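PDB 3ZED: Rna-directed RNA polymerase from Infectious pancreatic necrosis virus, which copies RNA templates by RNA-directed RNA polymerisation and probably also becomes covalently attached to the viral genomic RNA. Local coordinates for residues Pro32-Pro37 and Gly121-Thr126; His110-Asp115 and Thr156-Ser161; Glu152-Leu157 and Ser586-Lys591; Lys305-Thr310 and Lys317-Trp322. All coordinates share one frame; numbering follows the deposited sequence.

The four contacts lie on the same side of the chain's centre. Contacts 1 and 2 alternate along the sequence and touch; their centres are 9 Å apart. Contact 3 shares Thr-156 and Leu-157 with contact 2, where helix 143-156 runs into strand 157-160. Contact 4 lies within the long stretch of chain between the two segments of contact 3. Strand 157-160 pairs with strand 299-310 in a mixed sheet, so contacts 2 and 4 sit on neighbouring strands, with centres 10 Å apart. Contacts 1 and 4 are farther apart, about 18 Å between centres. Contact 3 brings residues 586-591, from the thumb part of the chain, onto elements of the palm part.

Contact 1 of 4, residues Pro32-Pro37 and Gly121-Thr126; sequences PKRFRP and GAPDIT
Arg-34 packs the flat face of its guanidinium against Ala-122, and no hydrogen bond crosses between residues 32-37 and 121-126. Ala-122 CA lies 3.6 Å above the guanidinium plane of Arg-34, displaced toward the rim. Arg-34 NH1 also meets Ala-122 CB at 3.6 Å. The chain of Arg-34 turns at chi2 (-57°) and chi3 (-67°), which sets CD and NE beside the ring of Pro-123. There Arg-34 CD comes within 3.5 Å of Pro-123 CD, and the two side chains cross obliquely. The polar end of Arg-34 is held elsewhere: NH1 is hydrogen-bonded to Gly-118 O. Arg-34 NH2 lies nearest to Gly-121 O, at a long 3.9 Å. A thinner contact joins Pro-32 CD to Ile-125 CD1 at 4.5 Å. Both are apolar groups. Pro-32, Pro-123 and Ile-125 all rest on Ile-154 of helix 143-156. Asp-124 centres an inverse gamma turn, in which Ile-125 N bonds to Pro-123 O at 2.9 Å. It is also the N-cap of helix 125-137. The contact thus lays an irregular N-terminal segment over the loop that leads into helix 125-137, at the surface of the palm part of the polymerase.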
loop_
_atom_site.group_PDB
_atom_site.type_symbol
_atom_site.label_atom_id
_atom_site.label_comp_id
_atom_site.label_asym_id
_atom_site.label_seq_id
_atom_site.Cartn_x
_atom_site.Cartn_y
_atom_site.Cartn_z
ATOM N N PRO B 32 -33.130 -8.681 -7.506
ATOM C CA PRO B 32 -33.251 -8.255 -6.101
ATOM C C PRO B 32 -33.522 -6.747 -6.024
ATOM O O PRO B 32 -33.181 -6.014 -6.951
ATOM C CB PRO B 32 -31.883 -8.615 -5.503
ATOM C CG PRO B 32 -31.249 -9.570 -6.510
ATOM C CD PRO B 32 -31.746 -9.097 -7.823
ATOM N N LYS B 33 -34.180 -6.285 -4.959
ATOM C CA LYS B 33 -34.456 -4.852 -4.826
ATOM C C LYS B 33 -33.162 -4.093 -4.527
ATOM O O LYS B 33 -32.269 -4.639 -3.864
ATOM C CB LYS B 33 -35.502 -4.596 -3.724
ATOM N N ARG B 34 -33.050 -2.846 -5.042
ATOM C CA ARG B 34 -31.923 -1.959 -4.756
ATOM C C ARG B 34 -31.816 -1.768 -3.267
ATOM O O ARG B 34 -32.837 -1.676 -2.577
ATOM C CB ARG B 34 -32.094 -0.569 -5.413
ATOM C CG ARG B 34 -31.597 -0.409 -6.837
ATOM C CD ARG B 34 -30.130 -0.737 -7.044
ATOM N NE ARG B 34 -29.176 0.171 -6.397
ATOM C CZ ARG B 34 -28.691 1.280 -6.949
ATOM N NH1 ARG B 34 -29.122 1.683 -8.136
ATOM N NH2 ARG B 34 -27.785 2.004 -6.308
ATOM N N PHE B 35 -30.592 -1.718 -2.768
ATOM C CA PHE B 35 -30.361 -1.501 -1.361
ATOM C C PHE B 35 -30.468 -0.020 -1.087
ATOM O O PHE B 35 -29.864 0.787 -1.804
ATOM C CB PHE B 35 -28.982 -2.057 -0.956
ATOM C CG PHE B 35 -28.520 -1.687 0.433
ATOM C CD1 PHE B 35 -29.247 -2.082 1.560
ATOM C CD2 PHE B 35 -27.346 -0.973 0.620
ATOM C CE1 PHE B 35 -28.800 -1.760 2.844
ATOM C CE2 PHE B 35 -26.893 -0.655 1.905
ATOM C CZ PHE B 35 -27.617 -1.049 3.007
ATOM N N ARG B 36 -31.280 0.337 -0.079
ATOM C CA ARG B 36 -31.431 1.713 0.376
ATOM C C ARG B 36 -30.846 1.784 1.775
ATOM O O ARG B 36 -31.468 1.263 2.709
ATOM C CB ARG B 36 -32.898 2.184 0.336
ATOM C CG ARG B 36 -33.084 3.665 0.716
ATOM C CD ARG B 36 -34.463 4.218 0.374
ATOM N NE ARG B 36 -34.719 4.406 -1.063
ATOM C CZ ARG B 36 -34.421 5.496 -1.772
ATOM N NH1 ARG B 36 -33.797 6.519 -1.204
ATOM N NH2 ARG B 36 -34.719 5.557 -3.061
ATOM N N PRO B 37 -29.637 2.367 1.944
ATOM C CA PRO B 37 -29.059 2.453 3.295
ATOM C C PRO B 37 -30.011 3.159 4.266
ATOM O O PRO B 37 -30.746 4.050 3.859
ATOM C CB PRO B 37 -27.770 3.256 3.082
ATOM C CG PRO B 37 -27.436 3.059 1.638
ATOM C CD PRO B 37 -28.760 3.013 0.941
ATOM N N GLY B 121 -22.949 2.723 -7.590
ATOM C CA GLY B 121 -23.111 1.510 -6.800
ATOM C C GLY B 121 -24.244 0.640 -7.293
ATOM O O GLY B 121 -24.686 -0.270 -6.582
ATOM N N ALA B 122 -24.749 0.924 -8.506
ATOM C CA ALA B 122 -25.833 0.155 -9.098
ATOM C C ALA B 122 -25.339 -1.251 -9.495
ATOM O O ALA B 122 -24.286 -1.365 -10.102
ATOM C CB ALA B 122 -26.406 0.882 -10.304
ATOM N N PRO B 123 -26.051 -2.329 -9.099
ATOM C CA PRO B 123 -25.614 -3.674 -9.494
ATOM C C PRO B 123 -25.811 -3.889 -10.990
ATOM O O PRO B 123 -26.700 -3.260 -11.585
ATOM C CB PRO B 123 -26.536 -4.597 -8.678
ATOM C CG PRO B 123 -27.747 -3.800 -8.450
ATOM C CD PRO B 123 -27.312 -2.376 -8.336
ATOM N N ASP B 124 -25.017 -4.778 -11.604
ATOM C CA ASP B 124 -25.179 -5.055 -13.036
ATOM C C ASP B 124 -26.344 -6.045 -13.266
ATOM O O ASP B 124 -26.146 -7.243 -13.475
ATOM C CB ASP B 124 -23.872 -5.554 -13.676
ATOM C CG ASP B 124 -23.878 -5.488 -15.185
ATOM O OD1 ASP B 124 -24.973 -5.316 -15.777
ATOM O OD2 ASP B 124 -22.812 -5.652 -15.776
ATOM N N ILE B 125 -27.562 -5.496 -13.255
ATOM C CA ILE B 125 -28.854 -6.157 -13.448
ATOM C C ILE B 125 -29.000 -6.645 -14.906
ATOM O O ILE B 125 -29.668 -7.665 -15.144
ATOM C CB ILE B 125 -29.973 -5.142 -13.028
ATOM C CG1 ILE B 125 -30.002 -4.968 -11.493
ATOM C CG2 ILE B 125 -31.361 -5.470 -13.561
ATOM C CD1 ILE B 125 -29.744 -6.243 -10.637
ATOM N N THR B 126 -28.370 -5.927 -15.868
ATOM C CA THR B 126 -28.382 -6.320 -17.285
ATOM C C THR B 126 -27.648 -7.662 -17.396
ATOM O O THR B 126 -28.192 -8.583 -17.997
ATOM C CB THR B 126 -27.808 -5.211 -18.187
ATOM O OG1 THR B 126 -28.474 -3.988 -17.872
ATOM C CG2 THR B 126 -28.014 -5.499 -19.668
#

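Contact 2 of 4, residues His110-Asp115 and Thr156-Ser161; sequences HKPDHD and TLQYGS
Lys-111 and Ser-161 form the tight part of this contact through two hydrogen bonds. Lys-111 N donates to Ser-161 OG at 2.8 Å, nearly straight at 169°. In return, Ser-161 N donates to Lys-111 O at 3.0 Å. Ser-161 OG stands between its own backbone N and carbonyl carbon (chi1 50°), and from there it faces Lys-111 N. Gly-160 has no side chain, and its CA comes within 3.2 Å of Lys-111 O. His-110 adds an edge contact: its CD2 points at Ser-161 O, 3.2 Å away and in the ring plane. His-110 NE2 is hydrogen-bonded to Gln-167 OE1. Pro-112 follows a cis peptide bond, and its CG packs on Gln-158 CD at 3.8 Å. The amide of Gln-158 is fixed by NE2, which donates to Tyr-159 O at 2.8 Å and is also hydrogen-bonded to Gly-121 O. The other side is looser and partly exposed. The chain of Lys-111 leads away from residues 156-161. Its NZ meets Asp-113 OD2 at 2.8 Å from above the carboxylate plane and has a second salt bridge to Glu-116. The cis-proline loop is thus bonded to the residue just after strand 157-160, a strand that pairs with 299-310 in the mixed sheet.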
loop_
_atom_site.group_PDB
_atom_site.type_symbol
_atom_site.label_atom_id
_atom_site.label_comp_id
_atom_site.label_asym_id
_atom_site.label_seq_id
_atom_site.Cartn_x
_atom_site.Cartn_y
_atom_site.Cartn_z
ATOM N N HIS B 110 -21.113 9.844 1.462
ATOM C CA HIS B 110 -21.336 8.425 1.637
ATOM C C HIS B 110 -22.399 8.053 0.632
ATOM O O HIS B 110 -23.522 8.552 0.722
ATOM C CB HIS B 110 -21.739 8.139 3.093
ATOM C CG HIS B 110 -20.665 8.480 4.079
ATOM N ND1 HIS B 110 -20.669 9.674 4.770
ATOM C CD2 HIS B 110 -19.565 7.778 4.436
ATOM C CE1 HIS B 110 -19.594 9.652 5.541
ATOM N NE2 HIS B 110 -18.907 8.529 5.386
ATOM N N LYS B 111 -22.021 7.290 -0.409
ATOM C CA LYS B 111 -22.985 6.924 -1.445
ATOM C C LYS B 111 -22.948 5.413 -1.743
ATOM O O LYS B 111 -21.868 4.836 -1.789
ATOM C CB LYS B 111 -22.776 7.734 -2.752
ATOM C CG LYS B 111 -22.913 9.253 -2.643
ATOM C CD LYS B 111 -24.344 9.750 -2.356
ATOM C CE LYS B 111 -24.313 11.207 -1.950
ATOM N NZ LYS B 111 -25.630 11.672 -1.473
ATOM N N PRO B 112 -24.115 4.766 -1.977
ATOM C CA PRO B 112 -25.471 5.335 -1.886
ATOM C C PRO B 112 -25.816 5.666 -0.435
ATOM O O PRO B 112 -25.109 5.235 0.483
ATOM C CB PRO B 112 -26.354 4.218 -2.454
ATOM C CG PRO B 112 -25.598 2.954 -2.177
ATOM C CD PRO B 112 -24.145 3.322 -2.287
ATOM N N ASP B 113 -26.850 6.483 -0.229
ATOM C CA ASP B 113 -27.336 6.812 1.109
ATOM C C ASP B 113 -28.866 6.721 1.112
ATOM O O ASP B 113 -29.460 6.343 0.098
ATOM C CB ASP B 113 -26.801 8.164 1.639
ATOM C CG ASP B 113 -27.113 9.426 0.853
ATOM O OD1 ASP B 113 -28.219 9.512 0.273
ATOM O OD2 ASP B 113 -26.293 10.368 0.902
ATOM N N HIS B 114 -29.502 7.028 2.249
ATOM C CA HIS B 114 -30.950 6.941 2.373
ATOM C C HIS B 114 -31.693 7.822 1.354
ATOM O O HIS B 114 -32.735 7.403 0.855
ATOM C CB HIS B 114 -31.393 7.302 3.794
ATOM C CG HIS B 114 -32.824 6.965 4.072
ATOM N ND1 HIS B 114 -33.232 5.655 4.276
ATOM C CD2 HIS B 114 -33.907 7.776 4.134
ATOM C CE1 HIS B 114 -34.539 5.716 4.481
ATOM N NE2 HIS B 114 -34.990 6.969 4.399
ATOM N N ASP B 115 -31.146 9.002 1.025
ATOM C CA ASP B 115 -31.793 9.949 0.129
ATOM C C ASP B 115 -31.256 9.939 -1.313
ATOM O O ASP B 115 -31.804 10.644 -2.164
ATOM C CB ASP B 115 -31.682 11.357 0.721
ATOM C CG ASP B 115 -32.395 11.502 2.055
ATOM O OD1 ASP B 115 -33.606 11.187 2.121
ATOM O OD2 ASP B 115 -31.741 11.914 3.032
ATOM N N THR B 156 -26.906 -9.284 -1.492
ATOM C CA THR B 156 -26.287 -9.127 -0.164
ATOM C C THR B 156 -25.133 -8.134 -0.100
ATOM O O THR B 156 -24.780 -7.709 1.003
ATOM C CB THR B 156 -25.817 -10.481 0.360
ATOM O OG1 THR B 156 -24.817 -10.987 -0.528
ATOM C CG2 THR B 156 -26.975 -11.474 0.514
ATOM N N LEU B 157 -24.547 -7.766 -1.247
ATOM C CA LEU B 157 -23.449 -6.810 -1.294
ATOM C C LEU B 157 -23.920 -5.432 -1.776
ATOM O O LEU B 157 -25.029 -5.276 -2.274
ATOM C CB LEU B 157 -22.267 -7.306 -2.188
ATOM C CG LEU B 157 -21.652 -8.683 -1.900
ATOM C CD1 LEU B 157 -20.542 -8.987 -2.868
ATOM C CD2 LEU B 157 -21.146 -8.805 -0.447
ATOM N N GLN B 158 -23.057 -4.433 -1.613
ATOM C CA GLN B 158 -23.276 -3.090 -2.091
ATOM C C GLN B 158 -21.939 -2.410 -2.329
ATOM O O GLN B 158 -21.140 -2.285 -1.402
ATOM C CB GLN B 158 -24.135 -2.266 -1.107
ATOM C CG GLN B 158 -24.406 -0.829 -1.579
ATOM C CD GLN B 158 -25.152 -0.794 -2.889
ATOM O OE1 GLN B 158 -26.296 -1.236 -2.975
ATOM N NE2 GLN B 158 -24.503 -0.310 -3.945
ATOM N N TYR B 159 -21.695 -1.970 -3.568
ATOM C CA TYR B 159 -20.510 -1.170 -3.828
ATOM C C TYR B 159 -20.831 0.261 -3.417
ATOM O O TYR B 159 -21.922 0.766 -3.722
ATOM C CB TYR B 159 -20.019 -1.247 -5.284
ATOM C CG TYR B 159 -18.807 -0.367 -5.509
ATOM C CD1 TYR B 159 -17.543 -0.766 -5.085
ATOM C CD2 TYR B 159 -18.941 0.916 -6.039
ATOM C CE1 TYR B 159 -16.434 0.069 -5.221
ATOM C CE2 TYR B 159 -17.842 1.770 -6.155
ATOM C CZ TYR B 159 -16.587 1.336 -5.761
ATOM O OH TYR B 159 -15.489 2.152 -5.923
ATOM N N GLY B 160 -19.903 0.886 -2.712
ATOM C CA GLY B 160 -20.091 2.247 -2.245
ATOM C C GLY B 160 -19.108 2.664 -1.178
ATOM O O GLY B 160 -18.214 1.897 -0.823
ATOM N N SER B 161 -19.301 3.877 -0.631
ATOM C CA SER B 161 -18.417 4.488 0.355
ATOM C C SER B 161 -19.004 4.426 1.794
ATOM O O SER B 161 -18.678 5.262 2.644
ATOM C CB SER B 161 -18.096 5.922 -0.059
ATOM O OG SER B 161 -19.272 6.649 -0.382
#

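Contact 3 of 4, residues Glu152-Leu157 and Ser586-Lys591; sequences EAIATL and SAAYPK
Ile-154 and Ala-588 bring the C-terminal ends of helices 143-156 and 580-588 together, with Ile-154 CA only 5.4 Å from Ala-588 CA. The small side chain of Ala-588 fits the close approach. Ala-588 CB touches both Ala-153 CB and Ile-154 CG1, each at 3.6 Å. Tyr-589 is the first residue beyond its helix, and its side chain reaches across to the other helix end. Its CG lies beside its own backbone N (chi1 -78°), and from there the ring extends toward helix 143-156. The hydroxyl donates to Ile-154 O at 2.7 Å, in the carbonyl plane and on a lone pair. Two helix C-terminal ends pack here, joining the palm part of the polymerase, with residues 152-157, to the thumb part, with residues 586-591. Two carbonyl oxygens, Ala-153 O and Ile-154 O, lie at the edge of the Tyr-589 ring, in its plane. Tyr-589 CE2 is 3.4 Å from Ala-153 O. A separate apolar contact joins Tyr-589 CE2 to Leu-157 CB at 4.0 Å. Leu-157 O approaches Tyr-589 OH to 2.9 Å and is hydrogen-bonded to Gln-311 NE2. The backbone of Tyr-589 is held too: its O is hydrogen-bonded to Arg-308 NH1. Pro-123 and Gln-158 touch the Tyr-589 side chain.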
loop_
_atom_site.group_PDB
_atom_site.type_symbol
_atom_site.label_atom_id
_atom_site.label_comp_id
_atom_site.label_asym_id
_atom_site.label_seq_id
_atom_site.Cartn_x
_atom_site.Cartn_y
_atom_site.Cartn_z
ATOM N N GLU B 152 -26.998 -13.710 -5.529
ATOM C CA GLU B 152 -26.758 -13.584 -4.088
ATOM C C GLU B 152 -25.823 -12.384 -3.797
ATOM O O GLU B 152 -26.083 -11.644 -2.857
ATOM C CB GLU B 152 -26.190 -14.894 -3.503
ATOM C CG GLU B 152 -25.784 -14.834 -2.030
ATOM C CD GLU B 152 -26.823 -14.871 -0.913
ATOM O OE1 GLU B 152 -28.023 -14.627 -1.184
ATOM O OE2 GLU B 152 -26.413 -15.073 0.255
ATOM N N ALA B 153 -24.784 -12.161 -4.640
ATOM C CA ALA B 153 -23.881 -11.005 -4.473
ATOM C C ALA B 153 -24.654 -9.676 -4.673
ATOM O O ALA B 153 -24.496 -8.761 -3.874
ATOM C CB ALA B 153 -22.702 -11.090 -5.433
ATOM N N ILE B 154 -25.545 -9.610 -5.693
ATOM C CA ILE B 154 -26.372 -8.429 -5.956
ATOM C C ILE B 154 -27.327 -8.194 -4.762
ATOM O O ILE B 154 -27.504 -7.045 -4.342
ATOM C CB ILE B 154 -27.140 -8.579 -7.310
ATOM C CG1 ILE B 154 -26.165 -8.465 -8.522
ATOM C CG2 ILE B 154 -28.292 -7.555 -7.417
ATOM C CD1 ILE B 154 -26.711 -8.879 -9.863
ATOM N N ALA B 155 -27.898 -9.286 -4.201
ATOM C CA ALA B 155 -28.837 -9.227 -3.083
ATOM C C ALA B 155 -28.189 -8.925 -1.719
ATOM O O ALA B 155 -28.868 -8.355 -0.878
ATOM C CB ALA B 155 -29.615 -10.531 -2.985
ATOM N N THR B 156 -26.906 -9.284 -1.492
ATOM C CA THR B 156 -26.287 -9.127 -0.164
ATOM C C THR B 156 -25.133 -8.134 -0.100
ATOM O O THR B 156 -24.780 -7.709 1.003
ATOM C CB THR B 156 -25.817 -10.481 0.360
ATOM O OG1 THR B 156 -24.817 -10.987 -0.528
ATOM C CG2 THR B 156 -26.975 -11.474 0.514
ATOM N N LEU B 157 -24.547 -7.766 -1.247
ATOM C CA LEU B 157 -23.449 -6.810 -1.294
ATOM C C LEU B 157 -23.920 -5.432 -1.776
ATOM O O LEU B 157 -25.029 -5.276 -2.274
ATOM C CB LEU B 157 -22.267 -7.306 -2.188
ATOM C CG LEU B 157 -21.652 -8.683 -1.900
ATOM C CD1 LEU B 157 -20.542 -8.987 -2.868
ATOM C CD2 LEU B 157 -21.146 -8.805 -0.447
ATOM N N SER B 586 -17.191 -8.493 -8.343
ATOM C CA SER B 586 -16.873 -7.510 -9.389
ATOM C C SER B 586 -17.896 -7.568 -10.558
ATOM O O SER B 586 -18.286 -6.513 -11.074
ATOM C CB SER B 586 -15.449 -7.711 -9.886
ATOM O OG SER B 586 -15.081 -6.640 -10.733
ATOM N N ALA B 587 -18.389 -8.775 -10.911
ATOM C CA ALA B 587 -19.435 -8.954 -11.926
ATOM C C ALA B 587 -20.768 -8.401 -11.432
ATOM O O ALA B 587 -21.497 -7.787 -12.214
ATOM C CB ALA B 587 -19.597 -10.434 -12.283
ATOM N N ALA B 588 -21.094 -8.616 -10.143
ATOM C CA ALA B 588 -22.343 -8.149 -9.530
ATOM C C ALA B 588 -22.343 -6.616 -9.349
ATOM O O ALA B 588 -23.337 -5.964 -9.679
ATOM C CB ALA B 588 -22.559 -8.837 -8.185
ATOM N N TYR B 589 -21.236 -6.055 -8.824
ATOM C CA TYR B 589 -21.098 -4.629 -8.565
ATOM C C TYR B 589 -19.866 -4.045 -9.254
ATOM O O TYR B 589 -18.847 -3.834 -8.595
ATOM C CB TYR B 589 -21.049 -4.354 -7.057
ATOM C CG TYR B 589 -22.422 -4.420 -6.434
ATOM C CD1 TYR B 589 -23.272 -3.321 -6.456
ATOM C CD2 TYR B 589 -22.893 -5.600 -5.861
ATOM C CE1 TYR B 589 -24.557 -3.392 -5.917
ATOM C CE2 TYR B 589 -24.174 -5.683 -5.336
ATOM C CZ TYR B 589 -25.006 -4.578 -5.369
ATOM O OH TYR B 589 -26.278 -4.672 -4.856
ATOM N N PRO B 590 -19.947 -3.739 -10.572
ATOM C CA PRO B 590 -18.771 -3.148 -11.248
ATOM C C PRO B 590 -18.490 -1.740 -10.756
ATOM O O PRO B 590 -19.425 -1.015 -10.392
ATOM C CB PRO B 590 -19.163 -3.137 -12.734
ATOM C CG PRO B 590 -20.660 -3.219 -12.755
ATOM C CD PRO B 590 -21.089 -3.924 -11.501
ATOM N N LYS B 591 -17.198 -1.367 -10.684
ATOM C CA LYS B 591 -16.816 0.015 -10.375
ATOM C C LYS B 591 -17.017 0.772 -11.675
ATOM O O LYS B 591 -16.691 0.230 -12.748
ATOM C CB LYS B 591 -15.355 0.141 -9.889
ATOM C CG LYS B 591 -15.039 -0.537 -8.578
ATOM C CD LYS B 591 -13.619 -0.247 -8.142
ATOM C CE LYS B 591 -13.263 -1.011 -6.882
ATOM N NZ LYS B 591 -12.002 -0.525 -6.257
#

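Contact 4 of 4, residues Lys305-Thr310 and Lys317-Trp322; sequences KGERYT and KTRNIW
Glu-307 and Arg-319 form a salt bridge that uses both carboxylate oxygens. Arg-319 NH2 lies 2.7 Å from Glu-307 OE2. Arg-319 NE donates to the syn lone pair of Glu-307 OE1 at 3.2 Å, in a bent bond of 139°. The carboxylate and guanidinium planes are 29° apart. Glu-307 OE2 also takes Lys-305 NZ at 2.9 Å, on its anti side and tilted out of the carboxylate plane, so one acid serves two bases. Lys-305 NZ and Arg-319 NH2 are 4.1 Å apart, and the shared carboxylate probably offsets their repulsion. The two basic chains run side by side in the same direction, with Lys-305 CD over one face of the guanidinium. Lys-305 CE further touches Ile-321 CD1 at 3.9 Å. Tyr-309 OH is both donor and acceptor. It donates to Lys-305 O at 2.6 Å and accepts from Arg-319 N at 2.9 Å, bridging the two backbones. Beside it, Lys-305 N donates directly to Arg-319 O at 2.8 Å, with little bend. Glu-307 CB packs over one face of the Tyr-309 ring, offset toward the rim. Thr-318 OG1 has its partner elsewhere, at Ser-163 N. Backbone bonds from Glu-307 and Tyr-309 tie this segment to strand 157-160. The arrangement is a beta hairpin of strands 299-310 and 320-323, cross-linked by a salt-bridge network within the palm part of the polymerase.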
loop_
_atom_site.group_PDB
_atom_site.type_symbol
_atom_site.label_atom_id
_atom_site.label_comp_id
_atom_site.label_asym_id
_atom_site.label_seq_id
_atom_site.Cartn_x
_atom_site.Cartn_y
_atom_site.Cartn_z
ATOM N N LYS B 305 -13.522 4.391 2.352
ATOM C CA LYS B 305 -13.059 3.636 1.181
ATOM C C LYS B 305 -14.235 3.015 0.395
ATOM O O LYS B 305 -15.115 2.389 0.997
ATOM C CB LYS B 305 -12.083 2.531 1.626
ATOM C CG LYS B 305 -11.276 1.916 0.508
ATOM C CD LYS B 305 -10.207 0.981 1.059
ATOM C CE LYS B 305 -9.222 0.564 -0.015
ATOM N NZ LYS B 305 -9.806 -0.446 -0.932
ATOM N N GLY B 306 -14.220 3.192 -0.930
ATOM C CA GLY B 306 -15.203 2.602 -1.838
ATOM C C GLY B 306 -14.917 1.120 -1.977
ATOM O O GLY B 306 -13.815 0.738 -2.367
ATOM N N GLU B 307 -15.857 0.274 -1.566
ATOM C CA GLU B 307 -15.697 -1.183 -1.598
ATOM C C GLU B 307 -17.020 -1.896 -1.750
ATOM O O GLU B 307 -18.074 -1.276 -1.618
ATOM C CB GLU B 307 -15.034 -1.657 -0.297
ATOM C CG GLU B 307 -13.564 -1.915 -0.491
ATOM C CD GLU B 307 -12.769 -2.101 0.773
ATOM O OE1 GLU B 307 -13.380 -2.298 1.850
ATOM O OE2 GLU B 307 -11.522 -2.079 0.676
ATOM N N ARG B 308 -16.963 -3.211 -1.977
ATOM C CA ARG B 308 -18.142 -4.044 -2.074
ATOM C C ARG B 308 -18.382 -4.575 -0.663
ATOM O O ARG B 308 -17.822 -5.594 -0.241
ATOM C CB ARG B 308 -17.996 -5.117 -3.181
ATOM C CG ARG B 308 -18.096 -4.454 -4.572
ATOM C CD ARG B 308 -17.634 -5.231 -5.795
ATOM N NE ARG B 308 -16.210 -5.065 -6.033
ATOM C CZ ARG B 308 -15.647 -4.485 -7.086
ATOM N NH1 ARG B 308 -16.391 -4.004 -8.066
ATOM N NH2 ARG B 308 -14.339 -4.387 -7.167
ATOM N N TYR B 309 -19.144 -3.774 0.110
ATOM C CA TYR B 309 -19.519 -4.051 1.487
ATOM C C TYR B 309 -20.726 -4.957 1.570
ATOM O O TYR B 309 -21.527 -5.010 0.641
ATOM C CB TYR B 309 -19.826 -2.733 2.214
ATOM C CG TYR B 309 -18.619 -1.838 2.378
ATOM C CD1 TYR B 309 -17.591 -2.178 3.248
ATOM C CD2 TYR B 309 -18.515 -0.640 1.680
ATOM C CE1 TYR B 309 -16.470 -1.367 3.397
ATOM C CE2 TYR B 309 -17.404 0.188 1.828
ATOM C CZ TYR B 309 -16.389 -0.175 2.700
ATOM O OH TYR B 309 -15.282 0.617 2.878
ATOM N N THR B 310 -20.875 -5.650 2.701
ATOM C CA THR B 310 -22.047 -6.480 2.998
ATOM C C THR B 310 -23.157 -5.509 3.402
ATOM O O THR B 310 -22.919 -4.665 4.267
ATOM C CB THR B 310 -21.663 -7.516 4.072
ATOM O OG1 THR B 310 -20.883 -8.522 3.434
ATOM C CG2 THR B 310 -22.828 -8.176 4.708
ATOM N N LYS B 317 -19.308 -1.501 9.340
ATOM C CA LYS B 317 -17.946 -1.506 8.838
ATOM C C LYS B 317 -17.781 -0.773 7.497
ATOM O O LYS B 317 -18.268 -1.224 6.462
ATOM C CB LYS B 317 -17.446 -2.962 8.702
ATOM C CG LYS B 317 -16.027 -3.119 8.187
ATOM C CD LYS B 317 -15.829 -4.523 7.614
ATOM C CE LYS B 317 -14.589 -4.638 6.764
ATOM N NZ LYS B 317 -14.442 -5.999 6.184
ATOM N N THR B 318 -17.073 0.355 7.543
ATOM C CA THR B 318 -16.634 1.128 6.387
ATOM C C THR B 318 -15.136 1.243 6.563
ATOM O O THR B 318 -14.691 1.799 7.563
ATOM C CB THR B 318 -17.323 2.501 6.236
ATOM O OG1 THR B 318 -18.744 2.378 6.310
ATOM C CG2 THR B 318 -16.894 3.242 4.947
ATOM N N ARG B 319 -14.355 0.692 5.643
ATOM C CA ARG B 319 -12.902 0.802 5.762
ATOM C C ARG B 319 -12.489 2.265 5.524
ATOM O O ARG B 319 -13.140 2.998 4.759
ATOM C CB ARG B 319 -12.174 -0.173 4.818
ATOM C CG ARG B 319 -12.430 -1.636 5.191
ATOM C CD ARG B 319 -11.195 -2.504 5.080
ATOM N NE ARG B 319 -10.911 -2.923 3.709
ATOM C CZ ARG B 319 -9.697 -2.933 3.168
ATOM N NH1 ARG B 319 -8.644 -2.528 3.872
ATOM N NH2 ARG B 319 -9.526 -3.336 1.915
ATOM N N ASN B 320 -11.449 2.691 6.234
ATOM C CA ASN B 320 -10.982 4.074 6.165
ATOM C C ASN B 320 -9.657 4.239 5.475
ATOM O O ASN B 320 -8.735 3.467 5.719
ATOM C CB ASN B 320 -10.871 4.655 7.576
ATOM C CG ASN B 320 -12.197 4.772 8.279
ATOM O OD1 ASN B 320 -13.162 5.268 7.726
ATOM N ND2 ASN B 320 -12.270 4.336 9.527
ATOM N N ILE B 321 -9.551 5.289 4.646
ATOM C CA ILE B 321 -8.291 5.699 4.042
ATOM C C ILE B 321 -7.809 6.900 4.871
ATOM O O ILE B 321 -8.516 7.911 4.963
ATOM C CB ILE B 321 -8.384 6.022 2.523
ATOM C CG1 ILE B 321 -8.828 4.795 1.666
ATOM C CG2 ILE B 321 -7.095 6.706 2.000
ATOM C CD1 ILE B 321 -7.773 4.057 0.770
ATOM N N TRP B 322 -6.646 6.773 5.509
ATOM C CA TRP B 322 -6.040 7.859 6.277
ATOM C C TRP B 322 -5.333 8.722 5.239
ATOM O O TRP B 322 -4.269 8.355 4.722
ATOM C CB TRP B 322 -5.102 7.281 7.324
ATOM C CG TRP B 322 -4.633 8.253 8.368
ATOM C CD1 TRP B 322 -5.179 8.451 9.604
ATOM C CD2 TRP B 322 -3.442 9.060 8.318
ATOM N NE1 TRP B 322 -4.408 9.341 10.324
ATOM C CE2 TRP B 322 -3.344 9.738 9.555
ATOM C CE3 TRP B 322 -2.445 9.279 7.340
ATOM C CZ2 TRP B 322 -2.292 10.621 9.844
ATOM C CZ3 TRP B 322 -1.406 10.146 7.625
ATOM C CH2 TRP B 322 -1.338 10.814 8.862
#